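Local coordinates for protein histidine utilization repressor (Pseudomonas syringae pv. tomato, PDB 2PKH) that probably represses the histidine utilization genes by binding operator DNA in the absence of inducer, the piece described here being its C-terminal UTRA domain, at residues L116-T121 with A130-H135; R8-V13 with V43-D48; K17-G22 with Q35-S40; V51-R56 with C103-I108; A110-L115 with P136-R141. One frame throughout, in Å; residues are numbered along the deposited sequence.

Overall arrangement
All five contacts belong to the UTRA domain and meet on its six-stranded antiparallel sheet. Interaction 1, the most buried, is a hairpin pairing near the chain centre. Interactions 2 and 3 join the same two strands, 9-20 and 36-46, at points about 24 Å apart between centres; interaction 2 lies at the surface and interaction 3 is partly buried, and both add salt bridges to backbone pairing. Interaction 4 packs helix 100-106 on strand 49-59 mainly through aliphatic side chains. Interaction 5 extends the hairpin of interaction 1 into a loop held by a carboxylate. Arg139 ties interaction 5 to the helix end of interaction 4, while His39 of interaction 3 bonds Asp55 on strand 49-59.

Interaction 1: residues L116-T121 with A130-H135; sequences LIRRRT and AARLIH
Strands 116-121 and 130-135 run antiparallel, their axes 4.6 Å apart at closest approach, and two reciprocal pairs of backbone bonds join Ile117 with Leu133 and Arg119 with Ala131. The bond from Leu133 N to Ile117 O measures 2.7 Å and lies nearly along the C=O axis. On the face with Leu116, Arg118 and Arg120, Leu116 has CG anti to its backbone N (chi1 177°), and its CD1 sits over the centre of the Arg132 guanidinium, 3.8 Å from CZ. Arg132 is extended, and its NH1 continues to a salt bridge with Glu102. These strands form the beta hairpin 113-123/126-136 of the UTRA sheet, flanked by strands 88-97 and 49-59. On the other face, Leu133 CD1 meets Arg119 NE at 3.4 Å, the two side chains crossing at about a right angle. Ile117 CG2 covers one face of the Arg119 guanidinium, while Ile117 CD1 reaches His135 NE2 at 3.6 Å. Arg118 turns to Glu94 and Arg120 to Glu90, both on strand 88-97.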
# COMPACT_ATOMS: atom_id res chain seq x y z
N LEU B 116 -10.85 2.85 14.97
CA LEU B 116 -9.84 3.56 15.71
C LEU B 116 -8.50 3.33 15.07
O LEU B 116 -8.08 2.18 14.86
CB LEU B 116 -9.82 3.05 17.16
CG LEU B 116 -8.70 3.71 18.04
CD1 LEU B 116 -8.99 5.20 18.25
CD2 LEU B 116 -8.66 3.01 19.36
N ILE B 117 -7.82 4.42 14.75
CA ILE B 117 -6.48 4.34 14.15
C ILE B 117 -5.56 5.15 15.04
O ILE B 117 -5.85 6.34 15.33
CB ILE B 117 -6.54 4.94 12.73
CG1 ILE B 117 -7.60 4.20 11.88
CG2 ILE B 117 -5.16 4.86 12.01
CD1 ILE B 117 -7.64 4.74 10.51
N ARG B 118 -4.46 4.53 15.46
CA ARG B 118 -3.48 5.21 16.28
C ARG B 118 -2.25 5.22 15.43
O ARG B 118 -1.80 4.18 14.96
CB ARG B 118 -3.24 4.44 17.59
CG ARG B 118 -4.34 4.70 18.57
CD ARG B 118 -4.11 4.11 19.91
NE ARG B 118 -4.41 2.70 19.90
CZ ARG B 118 -3.98 1.85 20.83
NH1 ARG B 118 -3.25 2.31 21.86
NH2 ARG B 118 -4.31 0.56 20.76
N ARG B 119 -1.71 6.41 15.23
CA ARG B 119 -0.60 6.62 14.30
C ARG B 119 0.55 7.38 15.00
O ARG B 119 0.28 8.29 15.83
CB ARG B 119 -1.10 7.52 13.22
CG ARG B 119 -2.00 6.85 12.22
CD ARG B 119 -1.85 7.67 10.96
NE ARG B 119 -3.11 7.83 10.30
CZ ARG B 119 -3.63 6.97 9.41
NH1 ARG B 119 -4.81 7.26 8.84
NH2 ARG B 119 -2.98 5.84 9.08
N ARG B 120 1.77 7.10 14.60
CA ARG B 120 2.95 7.92 14.94
C ARG B 120 3.66 8.19 13.65
O ARG B 120 3.68 7.32 12.76
CB ARG B 120 3.88 7.09 15.80
CG ARG B 120 3.84 7.45 17.22
CD ARG B 120 4.09 6.26 18.20
NE ARG B 120 4.82 5.03 17.78
CZ ARG B 120 6.02 4.68 18.25
NH1 ARG B 120 6.70 5.47 19.09
NH2 ARG B 120 6.57 3.53 17.86
N THR B 121 4.31 9.34 13.54
CA THR B 121 5.02 9.69 12.29
C THR B 121 6.40 10.19 12.72
O THR B 121 6.50 11.05 13.66
CB THR B 121 4.27 10.79 11.53
OG1 THR B 121 2.95 10.26 11.21
CG2 THR B 121 5.00 11.31 10.25
N ALA B 130 2.05 11.99 17.20
CA ALA B 130 1.28 10.78 17.41
C ALA B 130 -0.17 11.20 17.45
O ALA B 130 -0.49 12.27 18.04
CB ALA B 130 1.69 10.11 18.73
N ALA B 131 -1.07 10.43 16.82
CA ALA B 131 -2.49 10.85 16.74
C ALA B 131 -3.40 9.67 17.03
O ALA B 131 -3.08 8.54 16.68
CB ALA B 131 -2.83 11.45 15.34
N ARG B 132 -4.57 9.95 17.53
CA ARG B 132 -5.55 8.91 17.81
C ARG B 132 -6.73 9.36 17.02
O ARG B 132 -7.26 10.45 17.24
CB ARG B 132 -5.90 8.93 19.31
CG ARG B 132 -6.88 7.86 19.76
CD ARG B 132 -7.21 8.03 21.23
NE ARG B 132 -7.93 6.83 21.67
CZ ARG B 132 -9.24 6.74 21.69
NH1 ARG B 132 -9.96 7.80 21.34
NH2 ARG B 132 -9.84 5.62 22.07
N LEU B 133 -7.11 8.58 16.01
CA LEU B 133 -8.16 9.09 15.08
C LEU B 133 -9.35 8.16 15.20
O LEU B 133 -9.21 6.93 15.05
CB LEU B 133 -7.63 9.07 13.64
CG LEU B 133 -6.22 9.65 13.39
CD1 LEU B 133 -5.79 9.05 12.07
CD2 LEU B 133 -6.48 11.11 13.23
N ILE B 134 -10.51 8.68 15.50
CA ILE B 134 -11.66 7.77 15.66
C ILE B 134 -12.70 8.17 14.64
O ILE B 134 -12.98 9.37 14.48
CB ILE B 134 -12.12 7.66 17.18
CG1 ILE B 134 -13.47 6.94 17.33
CG2 ILE B 134 -12.20 9.04 17.84
CD1 ILE B 134 -13.62 6.41 18.89
N HIS B 135 -13.20 7.18 13.91
CA HIS B 135 -14.11 7.45 12.82
C HIS B 135 -15.39 6.68 13.08
O HIS B 135 -15.28 5.53 13.48
CB HIS B 135 -13.55 6.93 11.50
CG HIS B 135 -12.13 7.29 11.25
ND1 HIS B 135 -11.75 8.36 10.46
CD2 HIS B 135 -10.99 6.76 11.75
CE1 HIS B 135 -10.44 8.40 10.38
NE2 HIS B 135 -9.95 7.46 11.17

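Interaction 2: residues R8-V13 with V43-D48; sequences RHTCKV and VHFEND. With EDO (1,2-ethanediol), chain S.
Strand 9-13 pairs antiparallel with strand 43-46 at one side of the UTRA domain sheet, where strand 9-20 is outermost within the chain. Two reciprocal pairs of backbone bonds set the register. Thr10 and Phe45 face each other through Phe45 N to Thr10 O at 2.8 Å, in the carbonyl plane, and through a longer return bond whose donor stands above the plane of Phe45 C=O. Lys12 and Val43 are joined by a more even pair, both in plane. Beyond the strand, Arg8 O accepts Asn47 N, and Asn47 OD1 takes Arg8 N at 3.0 Å from above its amide plane.

The charged contact is Arg8 with Asp48. Bent at chi2 and chi3, Arg8 brings NH2 to Asp48 OD2 at 3.0 Å; guanidinium and carboxylate stand 84° apart, OD2 lies over a guanidinium face, and the second bond, NH1 to OD1, is weak.

Among the rings, His9 and His44 meet rim to rim with planes at 27°, and His44 also touches Gln52 and Glu54 of strand 49-59. Phe45 turns its ring edge to the strand, CE2 4.2 Å from Lys12 CB, while Phe45 CB lies 3.5 Å from Thr10 OG1.

One water gathers the end of the pairing: it donates to Arg8 O, accepts from Asp48 N, and lies 2.9 Å from Thr10 OG1.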
# COMPACT_ATOMS: atom_id res chain seq x y z
N ARG B 8 -17.04 18.41 0.52
CA ARG B 8 -16.46 19.51 1.32
C ARG B 8 -16.08 19.19 2.77
O ARG B 8 -16.87 18.72 3.56
CB ARG B 8 -17.24 20.82 1.24
CG ARG B 8 -18.37 20.98 2.20
CD ARG B 8 -19.73 20.70 1.53
NE ARG B 8 -20.80 21.58 2.00
CZ ARG B 8 -20.87 22.20 3.20
NH1 ARG B 8 -19.94 22.02 4.15
NH2 ARG B 8 -21.90 22.99 3.47
N HIS B 9 -14.84 19.51 3.06
CA HIS B 9 -14.24 19.23 4.34
C HIS B 9 -14.19 20.55 5.13
O HIS B 9 -13.68 21.60 4.65
CB HIS B 9 -12.86 18.63 4.10
CG HIS B 9 -12.04 18.46 5.34
ND1 HIS B 9 -10.67 18.68 5.36
CD2 HIS B 9 -12.38 18.08 6.60
CE1 HIS B 9 -10.21 18.44 6.58
NE2 HIS B 9 -11.23 18.07 7.35
N THR B 10 -14.76 20.51 6.32
CA THR B 10 -14.67 21.63 7.28
C THR B 10 -14.31 21.00 8.65
O THR B 10 -14.35 19.78 8.79
CB THR B 10 -16.00 22.44 7.37
OG1 THR B 10 -17.04 21.57 7.80
CG2 THR B 10 -16.44 23.00 6.01
N CYS B 11 -13.93 21.81 9.63
CA CYS B 11 -13.48 21.24 10.90
C CYS B 11 -13.63 22.26 11.98
O CYS B 11 -13.80 23.44 11.69
CB CYS B 11 -12.06 20.74 10.90
SG CYS B 11 -10.89 22.06 10.75
N LYS B 12 -13.66 21.76 13.21
CA LYS B 12 -13.86 22.59 14.38
C LYS B 12 -12.72 22.19 15.28
O LYS B 12 -12.56 21.01 15.61
CB LYS B 12 -15.18 22.20 15.03
CG LYS B 12 -15.88 23.30 15.82
CD LYS B 12 -17.39 22.98 16.03
CE LYS B 12 -18.26 23.38 14.83
NZ LYS B 12 -18.14 24.85 14.50
N VAL B 13 -11.88 23.17 15.62
CA VAL B 13 -10.79 22.98 16.61
C VAL B 13 -11.43 23.06 18.01
O VAL B 13 -12.07 24.08 18.35
CB VAL B 13 -9.72 24.06 16.36
CG1 VAL B 13 -8.51 23.92 17.25
CG2 VAL B 13 -9.33 23.99 14.89
N VAL B 43 -12.46 18.21 15.14
CA VAL B 43 -13.51 17.31 14.59
C VAL B 43 -13.58 17.73 13.16
O VAL B 43 -13.77 18.91 12.84
CB VAL B 43 -14.86 17.50 15.23
CG1 VAL B 43 -15.99 16.53 14.66
CG2 VAL B 43 -14.76 17.27 16.82
N HIS B 44 -13.43 16.74 12.30
CA HIS B 44 -13.48 16.92 10.85
C HIS B 44 -14.86 16.49 10.36
O HIS B 44 -15.36 15.42 10.76
CB HIS B 44 -12.40 16.02 10.21
CG HIS B 44 -10.99 16.51 10.44
ND1 HIS B 44 -10.21 16.05 11.48
CD2 HIS B 44 -10.24 17.42 9.79
CE1 HIS B 44 -9.03 16.63 11.44
NE2 HIS B 44 -9.03 17.48 10.44
N PHE B 45 -15.41 17.28 9.45
CA PHE B 45 -16.77 17.07 8.88
C PHE B 45 -16.63 16.83 7.37
O PHE B 45 -15.76 17.44 6.74
CB PHE B 45 -17.64 18.33 9.05
CG PHE B 45 -17.96 18.66 10.50
CD1 PHE B 45 -19.19 18.39 11.00
CD2 PHE B 45 -17.00 19.19 11.32
CE1 PHE B 45 -19.50 18.71 12.40
CE2 PHE B 45 -17.27 19.46 12.69
CZ PHE B 45 -18.52 19.21 13.21
N GLU B 46 -17.49 16.00 6.80
CA GLU B 46 -17.55 15.89 5.36
C GLU B 46 -18.97 16.23 5.05
O GLU B 46 -19.89 15.59 5.55
CB GLU B 46 -17.15 14.47 4.98
CG GLU B 46 -17.39 14.04 3.54
CD GLU B 46 -17.45 12.50 3.42
OE1 GLU B 46 -16.38 11.85 3.37
OE2 GLU B 46 -18.56 11.94 3.43
N ASN B 47 -19.18 17.31 4.29
CA ASN B 47 -20.53 17.84 4.05
C ASN B 47 -21.33 18.00 5.32
O ASN B 47 -22.48 17.54 5.37
CB ASN B 47 -21.32 16.97 3.04
CG ASN B 47 -20.58 16.81 1.69
OD1 ASN B 47 -19.94 17.76 1.19
ND2 ASN B 47 -20.66 15.60 1.10
N ASP B 48 -20.75 18.64 6.33
CA ASP B 48 -21.45 18.91 7.57
C ASP B 48 -21.75 17.76 8.51
O ASP B 48 -22.36 17.99 9.55
CB ASP B 48 -22.75 19.69 7.28
CG ASP B 48 -22.45 20.96 6.48
OD1 ASP B 48 -21.43 21.64 6.84
OD2 ASP B 48 -23.17 21.21 5.49
C1 EDO S . -11.92 23.01 1.61
O1 EDO S . -10.66 22.35 1.35
C2 EDO S . -12.91 22.90 0.44
O2 EDO S . -13.75 21.74 0.62
O HOH W 1 -18.21 19.94 5.72

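Interaction 3: residues K17-G22 with Q35-S40; sequences KEEAAG and QRVFHS. With EDO (1,2-ethanediol), chain O.
Strands 17-20 and 36-40 are antiparallel but strongly twisted, at 137°, with Lys17 paired to His39 and Glu19 to Val37 by two backbone bonds each. Past the pairing, Ala21 N still reaches Gln35 O at 2.8 Å. Glu19 is the central side chain. Its CG takes the crowded position between backbone N and carbonyl carbon (chi1 57°), and the extended chain carries OE1 to His39 ND1 at 2.8 Å. ND1 donates in its ring plane but meets OE1 from above the carboxylate, the planes being 80° apart. CG of Glu19 also rests on Val37 CG2 at 3.8 Å, and OE2 accepts from O1 of an ethanediol. On the other face, extended Glu18 sends its carboxylate to the guanidinium edge of Arg36, a salt bridge whose end atoms are less surely placed. His39 stacks on Phe57 and binds Asp55 through NE2, tying in strand 49-59; in the UTRA domain's antiparallel sheet, outermost strand 9-20 thus pairs with strand 36-46, helix 22-29 linking the two.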
# COMPACT_ATOMS: atom_id res chain seq x y z
N LYS B 17 -3.31 23.56 22.57
CA LYS B 17 -2.63 23.91 23.88
C LYS B 17 -1.34 23.17 24.09
O LYS B 17 -1.11 22.08 23.54
CB LYS B 17 -3.55 23.62 25.06
CG LYS B 17 -3.79 22.19 25.44
CD LYS B 17 -5.08 22.13 26.26
CE LYS B 17 -5.55 20.70 26.70
NZ LYS B 17 -4.66 20.35 27.85
N GLU B 18 -0.47 23.79 24.89
CA GLU B 18 0.72 23.12 25.34
C GLU B 18 0.37 22.40 26.62
O GLU B 18 -0.40 22.93 27.42
CB GLU B 18 1.72 24.22 25.66
CG GLU B 18 3.06 23.75 25.92
CD GLU B 18 4.00 24.94 26.18
OE1 GLU B 18 4.00 25.97 25.42
OE2 GLU B 18 4.72 24.83 27.15
N GLU B 19 0.95 21.22 26.85
CA GLU B 19 0.71 20.52 28.12
C GLU B 19 1.90 19.58 28.34
O GLU B 19 2.67 19.34 27.42
CB GLU B 19 -0.56 19.70 28.03
CG GLU B 19 -0.45 18.70 26.82
CD GLU B 19 -1.73 17.99 26.49
OE1 GLU B 19 -2.71 18.71 26.26
OE2 GLU B 19 -1.77 16.73 26.37
N ALA B 20 2.01 18.98 29.52
CA ALA B 20 3.00 17.90 29.77
C ALA B 20 2.73 16.64 28.91
O ALA B 20 1.56 16.21 28.70
CB ALA B 20 3.08 17.54 31.33
N ALA B 21 3.80 16.00 28.45
CA ALA B 21 3.68 14.80 27.68
C ALA B 21 2.85 13.81 28.45
O ALA B 21 1.97 13.16 27.88
CB ALA B 21 5.09 14.15 27.39
N GLY B 22 3.18 13.61 29.73
CA GLY B 22 2.62 12.44 30.47
C GLY B 22 3.15 11.09 29.97
O GLY B 22 3.98 11.01 29.03
N GLN B 35 8.03 16.79 29.88
CA GLN B 35 8.40 17.69 28.78
C GLN B 35 7.16 18.21 28.08
O GLN B 35 6.14 17.54 28.06
CB GLN B 35 9.21 16.92 27.74
CG GLN B 35 10.38 17.70 27.30
CD GLN B 35 11.61 16.85 27.12
OE1 GLN B 35 12.72 17.26 27.50
NE2 GLN B 35 11.45 15.67 26.55
N ARG B 36 7.24 19.40 27.51
CA ARG B 36 6.07 20.01 26.91
C ARG B 36 5.83 19.54 25.47
O ARG B 36 6.77 19.40 24.68
CB ARG B 36 6.08 21.51 26.96
CG ARG B 36 6.80 22.17 28.18
CD ARG B 36 6.45 21.56 29.55
NE ARG B 36 5.04 21.45 29.96
CZ ARG B 36 4.06 22.32 29.71
NH1 ARG B 36 2.85 22.10 30.22
NH2 ARG B 36 4.29 23.42 28.99
N VAL B 37 4.57 19.28 25.18
CA VAL B 37 4.16 18.81 23.87
C VAL B 37 3.02 19.74 23.47
O VAL B 37 2.40 20.38 24.34
CB VAL B 37 3.62 17.35 23.85
CG1 VAL B 37 4.73 16.35 24.20
CG2 VAL B 37 2.37 17.18 24.70
N PHE B 38 2.73 19.81 22.18
CA PHE B 38 1.51 20.54 21.73
C PHE B 38 0.41 19.58 21.39
O PHE B 38 0.69 18.48 20.94
CB PHE B 38 1.83 21.41 20.51
CG PHE B 38 2.91 22.41 20.73
CD1 PHE B 38 2.97 23.14 21.93
CD2 PHE B 38 3.81 22.71 19.71
CE1 PHE B 38 3.90 24.16 22.11
CE2 PHE B 38 4.75 23.72 19.89
CZ PHE B 38 4.81 24.45 21.10
N HIS B 39 -0.82 19.97 21.66
CA HIS B 39 -1.94 19.03 21.62
C HIS B 39 -3.10 19.74 20.89
O HIS B 39 -3.52 20.81 21.31
CB HIS B 39 -2.37 18.70 23.08
CG HIS B 39 -3.55 17.79 23.16
ND1 HIS B 39 -4.32 17.65 24.29
CD2 HIS B 39 -4.18 17.08 22.20
CE1 HIS B 39 -5.34 16.86 24.04
NE2 HIS B 39 -5.25 16.46 22.79
N SER B 40 -3.60 19.15 19.80
CA SER B 40 -4.74 19.64 19.16
C SER B 40 -5.83 18.53 19.14
O SER B 40 -5.52 17.35 18.98
CB SER B 40 -4.42 20.15 17.70
OG SER B 40 -3.88 19.09 16.86
C1 EDO O . -4.77 16.79 28.15
O1 EDO O . -4.36 15.84 27.13
C2 EDO O . -5.87 17.75 27.65
O2 EDO O . -7.14 17.09 27.42

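Interaction 4: residues V51-R56 with C103-I108; sequences VQIEDR and CKLLQI. With EDO (1,2-ethanediol), chain N.
Glu54 OE1 is gripped twice by Arg56 on the same strand: NE gives a straight bond of 2.7 Å in the guanidinium plane, and NH2 adds a weak one of 3.1 Å. The NE donor approaches from above the carboxylate plane, 38° out of it. Arg56 NH1 bonds Thr129 OG1, which helps fix the turn of the guanidinium. Next to this pair, an ethanediol O2 makes a weak bond to Gln52 OE1.

The contact with helix 100-106 lies on the opposite face of the strand and is carried by aliphatic side chains. Ile53 points at the helix with CG1 anti to its carbonyl carbon (chi1 -53°). Its CG1 lies 3.7 Å from Leu106 CG, while CD1 reaches Leu105 CD1 at 3.7 Å, crossing that side chain at about a right angle. Leu106 CD2 also touches the backbone at Gln52 N. Here the strand carries a classic beta bulge, Val51 and Gln52 both facing His44, and the helix ends in a Schellman motif. Positive phi at Gln107 turns the chain, with Ile108 N bonded to Cys103 O and Gln107 N to Lys104 O, each 3.2 Å. Arg139 then collects the carbonyls of Leu106 and Gln107.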
# COMPACT_ATOMS: atom_id res chain seq x y z
N VAL B 51 -16.95 13.19 10.64
CA VAL B 51 -16.36 11.93 10.11
C VAL B 51 -15.17 11.46 10.89
O VAL B 51 -14.79 10.30 10.79
CB VAL B 51 -16.01 11.99 8.60
CG1 VAL B 51 -17.31 12.23 7.74
CG2 VAL B 51 -15.04 13.12 8.32
N GLN B 52 -14.55 12.37 11.66
CA GLN B 52 -13.30 11.97 12.40
C GLN B 52 -13.08 12.86 13.56
O GLN B 52 -13.29 14.04 13.41
CB GLN B 52 -12.09 12.21 11.51
CG GLN B 52 -10.87 11.46 11.98
CD GLN B 52 -9.60 11.91 11.29
OE1 GLN B 52 -9.26 13.05 11.33
NE2 GLN B 52 -8.96 11.01 10.60
N ILE B 53 -12.66 12.31 14.70
CA ILE B 53 -12.04 13.13 15.73
C ILE B 53 -10.52 12.89 15.64
O ILE B 53 -10.08 11.77 15.72
CB ILE B 53 -12.55 12.80 17.19
CG1 ILE B 53 -14.08 12.85 17.24
CG2 ILE B 53 -12.08 13.88 18.20
CD1 ILE B 53 -14.63 12.56 18.70
N GLU B 54 -9.72 13.93 15.46
CA GLU B 54 -8.26 13.68 15.32
C GLU B 54 -7.66 14.27 16.61
O GLU B 54 -7.74 15.48 16.78
CB GLU B 54 -7.73 14.52 14.15
CG GLU B 54 -6.19 14.64 14.05
CD GLU B 54 -5.72 15.77 13.07
OE1 GLU B 54 -4.60 15.68 12.46
OE2 GLU B 54 -6.47 16.73 12.89
N ASP B 55 -7.13 13.42 17.50
CA ASP B 55 -6.52 13.86 18.77
C ASP B 55 -5.04 13.68 18.57
O ASP B 55 -4.61 12.54 18.43
CB ASP B 55 -6.95 12.90 19.88
CG ASP B 55 -6.83 13.56 21.27
OD1 ASP B 55 -6.52 14.80 21.30
OD2 ASP B 55 -6.99 12.83 22.29
N ARG B 56 -4.31 14.79 18.44
CA ARG B 56 -2.94 14.78 17.90
C ARG B 56 -1.99 15.42 18.86
O ARG B 56 -2.28 16.50 19.38
CB ARG B 56 -2.88 15.56 16.54
CG ARG B 56 -1.43 15.66 15.95
CD ARG B 56 -1.40 16.11 14.48
NE ARG B 56 -2.13 15.22 13.54
CZ ARG B 56 -1.65 14.11 12.99
NH1 ARG B 56 -0.44 13.65 13.31
NH2 ARG B 56 -2.44 13.41 12.16
N CYS B 103 -19.11 10.17 21.26
CA CYS B 103 -20.38 9.99 20.50
C CYS B 103 -21.09 11.32 20.28
O CYS B 103 -21.65 11.56 19.23
CB CYS B 103 -21.34 9.00 21.19
SG CYS B 103 -20.69 7.36 21.24
N LYS B 104 -21.09 12.20 21.28
CA LYS B 104 -21.73 13.49 21.11
C LYS B 104 -21.00 14.31 20.03
O LYS B 104 -21.63 14.88 19.13
CB LYS B 104 -21.75 14.25 22.47
CG LYS B 104 -22.67 13.53 23.50
CD LYS B 104 -22.75 14.26 24.83
CE LYS B 104 -22.99 13.30 26.02
NZ LYS B 104 -21.73 13.23 26.93
N LEU B 105 -19.68 14.36 20.09
CA LEU B 105 -18.88 15.08 19.09
C LEU B 105 -19.06 14.56 17.66
O LEU B 105 -19.14 15.37 16.72
CB LEU B 105 -17.39 15.03 19.43
CG LEU B 105 -16.74 15.86 20.55
CD1 LEU B 105 -15.26 15.88 20.26
CD2 LEU B 105 -17.34 17.28 20.58
N LEU B 106 -19.10 13.23 17.48
CA LEU B 106 -19.31 12.62 16.16
C LEU B 106 -20.77 12.49 15.74
O LEU B 106 -21.05 12.05 14.62
CB LEU B 106 -18.69 11.20 16.11
CG LEU B 106 -17.15 11.08 16.07
CD1 LEU B 106 -16.66 9.58 16.15
CD2 LEU B 106 -16.68 11.64 14.83
N GLN B 107 -21.69 12.90 16.59
CA GLN B 107 -23.11 12.75 16.29
C GLN B 107 -23.42 11.32 15.84
O GLN B 107 -23.98 11.13 14.74
CB GLN B 107 -23.55 13.74 15.20
CG GLN B 107 -23.56 15.18 15.75
CD GLN B 107 -23.86 16.19 14.67
OE1 GLN B 107 -24.95 16.22 14.10
NE2 GLN B 107 -22.88 16.98 14.34
N ILE B 108 -23.11 10.33 16.69
CA ILE B 108 -23.38 8.90 16.38
C ILE B 108 -24.07 8.23 17.56
O ILE B 108 -24.12 8.75 18.68
CB ILE B 108 -22.07 8.09 16.10
CG1 ILE B 108 -21.03 8.38 17.19
CG2 ILE B 108 -21.50 8.54 14.78
CD1 ILE B 108 -19.74 7.41 17.20
C1 EDO N . -6.57 14.51 7.78
O1 EDO N . -7.43 15.34 7.01
C2 EDO N . -7.26 14.28 9.13
O2 EDO N . -6.36 13.56 10.00

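Interaction 5: residues A110-L115 with P136-R141; sequences AGEPCL and PGSRHR
Glu112, Leu115 and Gly137 bring most of the buried surface to this contact. Glu112 has CG anti to its backbone N (chi1 164°) and bends at chi2, which swings the carboxylate onto the loop after strand 126-136. There OE2 takes two bonds from one residue, Ser138 OG at 2.5 Å and Ser138 N at 2.8 Å. Both donors lie just under 30° above the carboxylate plane. The same oxygen is 3.7 Å from Pro136 CB, so the carboxylate rests against the start of the turn. Gly137 N bonds instead to Pro113 O at 2.8 Å, in the carbonyl plane, so that the glycine backbone lies close against that oxygen. This pairing prolongs the hairpin of strands 113-123 and 126-136 to its open end, with Cys114 opposite Pro136 and SG 4.0 Å from Pro136 CA. The loop 136-141 then folds back on itself, Arg139 N returning to Pro136 O at 2.8 Å. Leu115 lays CD2 alongside that returning loop, 4.2 Å from His140 O. Pro113 and Leu115 each pack on their own counterparts in the second subunit, where Glu94 takes the guanidinium of Arg141 in a salt bridge.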
# COMPACT_ATOMS: atom_id res chain seq x y z
N ALA B 110 -24.59 5.51 20.45
CA ALA B 110 -23.62 4.99 21.43
C ALA B 110 -23.11 3.60 20.98
O ALA B 110 -21.97 3.26 21.14
CB ALA B 110 -24.30 4.96 22.88
N GLY B 111 -23.96 2.81 20.39
CA GLY B 111 -23.54 1.46 19.92
C GLY B 111 -22.89 1.40 18.50
O GLY B 111 -22.62 0.30 17.95
N GLU B 112 -22.66 2.54 17.86
CA GLU B 112 -22.01 2.58 16.50
C GLU B 112 -20.56 2.10 16.62
O GLU B 112 -19.81 2.67 17.41
CB GLU B 112 -21.93 4.02 15.97
CG GLU B 112 -20.93 4.30 14.72
CD GLU B 112 -21.60 3.97 13.41
OE1 GLU B 112 -22.67 3.37 13.46
OE2 GLU B 112 -21.07 4.34 12.36
N PRO B 113 -20.16 1.08 15.81
CA PRO B 113 -18.79 0.61 15.77
C PRO B 113 -17.98 1.67 15.08
O PRO B 113 -18.40 2.22 14.05
CB PRO B 113 -18.90 -0.62 14.87
CG PRO B 113 -20.18 -0.28 13.96
CD PRO B 113 -21.07 0.22 14.98
N CYS B 114 -16.84 1.98 15.71
CA CYS B 114 -15.96 3.04 15.23
C CYS B 114 -14.61 2.40 14.86
O CYS B 114 -14.20 1.45 15.45
CB CYS B 114 -15.74 4.13 16.27
SG CYS B 114 -17.22 5.11 16.55
N LEU B 115 -13.98 2.97 13.85
CA LEU B 115 -12.71 2.52 13.41
C LEU B 115 -11.71 3.45 14.18
O LEU B 115 -11.74 4.68 13.98
CB LEU B 115 -12.57 2.77 11.90
CG LEU B 115 -11.36 2.12 11.20
CD1 LEU B 115 -11.41 0.60 11.34
CD2 LEU B 115 -11.23 2.55 9.71
N PRO B 136 -16.58 7.29 12.81
CA PRO B 136 -17.75 6.37 12.76
C PRO B 136 -17.61 5.29 11.66
O PRO B 136 -17.27 5.58 10.52
CB PRO B 136 -18.93 7.31 12.49
CG PRO B 136 -18.40 8.75 12.83
CD PRO B 136 -16.96 8.68 12.45
N GLY B 137 -17.84 4.06 12.02
CA GLY B 137 -17.59 2.96 11.11
C GLY B 137 -18.48 3.05 9.89
O GLY B 137 -18.11 2.56 8.81
N SER B 138 -19.61 3.73 10.03
CA SER B 138 -20.50 3.91 8.85
C SER B 138 -20.03 5.02 7.92
O SER B 138 -20.61 5.20 6.85
CB SER B 138 -21.94 4.23 9.29
OG SER B 138 -22.05 5.32 10.22
N ARG B 139 -19.01 5.81 8.35
CA ARG B 139 -18.64 7.05 7.68
C ARG B 139 -17.21 7.09 7.12
O ARG B 139 -16.86 8.02 6.39
CB ARG B 139 -18.93 8.28 8.59
CG ARG B 139 -20.46 8.30 8.93
CD ARG B 139 -20.82 9.65 9.61
NE ARG B 139 -21.99 9.48 10.51
CZ ARG B 139 -22.22 10.21 11.59
NH1 ARG B 139 -21.38 11.19 11.96
NH2 ARG B 139 -23.33 9.98 12.31
N HIS B 140 -16.39 6.09 7.46
CA HIS B 140 -15.08 5.97 6.89
C HIS B 140 -14.57 4.52 6.89
O HIS B 140 -14.75 3.80 7.88
CB HIS B 140 -14.09 6.83 7.70
CG HIS B 140 -12.70 6.88 7.14
ND1 HIS B 140 -12.42 7.37 5.88
CD2 HIS B 140 -11.51 6.57 7.69
CE1 HIS B 140 -11.13 7.28 5.65
NE2 HIS B 140 -10.55 6.81 6.75
N ARG B 141 -13.85 4.15 5.86
CA ARG B 141 -13.10 2.87 5.90
C ARG B 141 -11.82 3.02 5.12
O ARG B 141 -11.70 3.96 4.38
CB ARG B 141 -13.95 1.77 5.26
CG ARG B 141 -14.38 2.08 3.88
CD ARG B 141 -15.50 1.07 3.47
NE ARG B 141 -15.75 1.03 2.05
CZ ARG B 141 -16.61 0.20 1.44
NH1 ARG B 141 -17.40 -0.67 2.11
NH2 ARG B 141 -16.71 0.25 0.11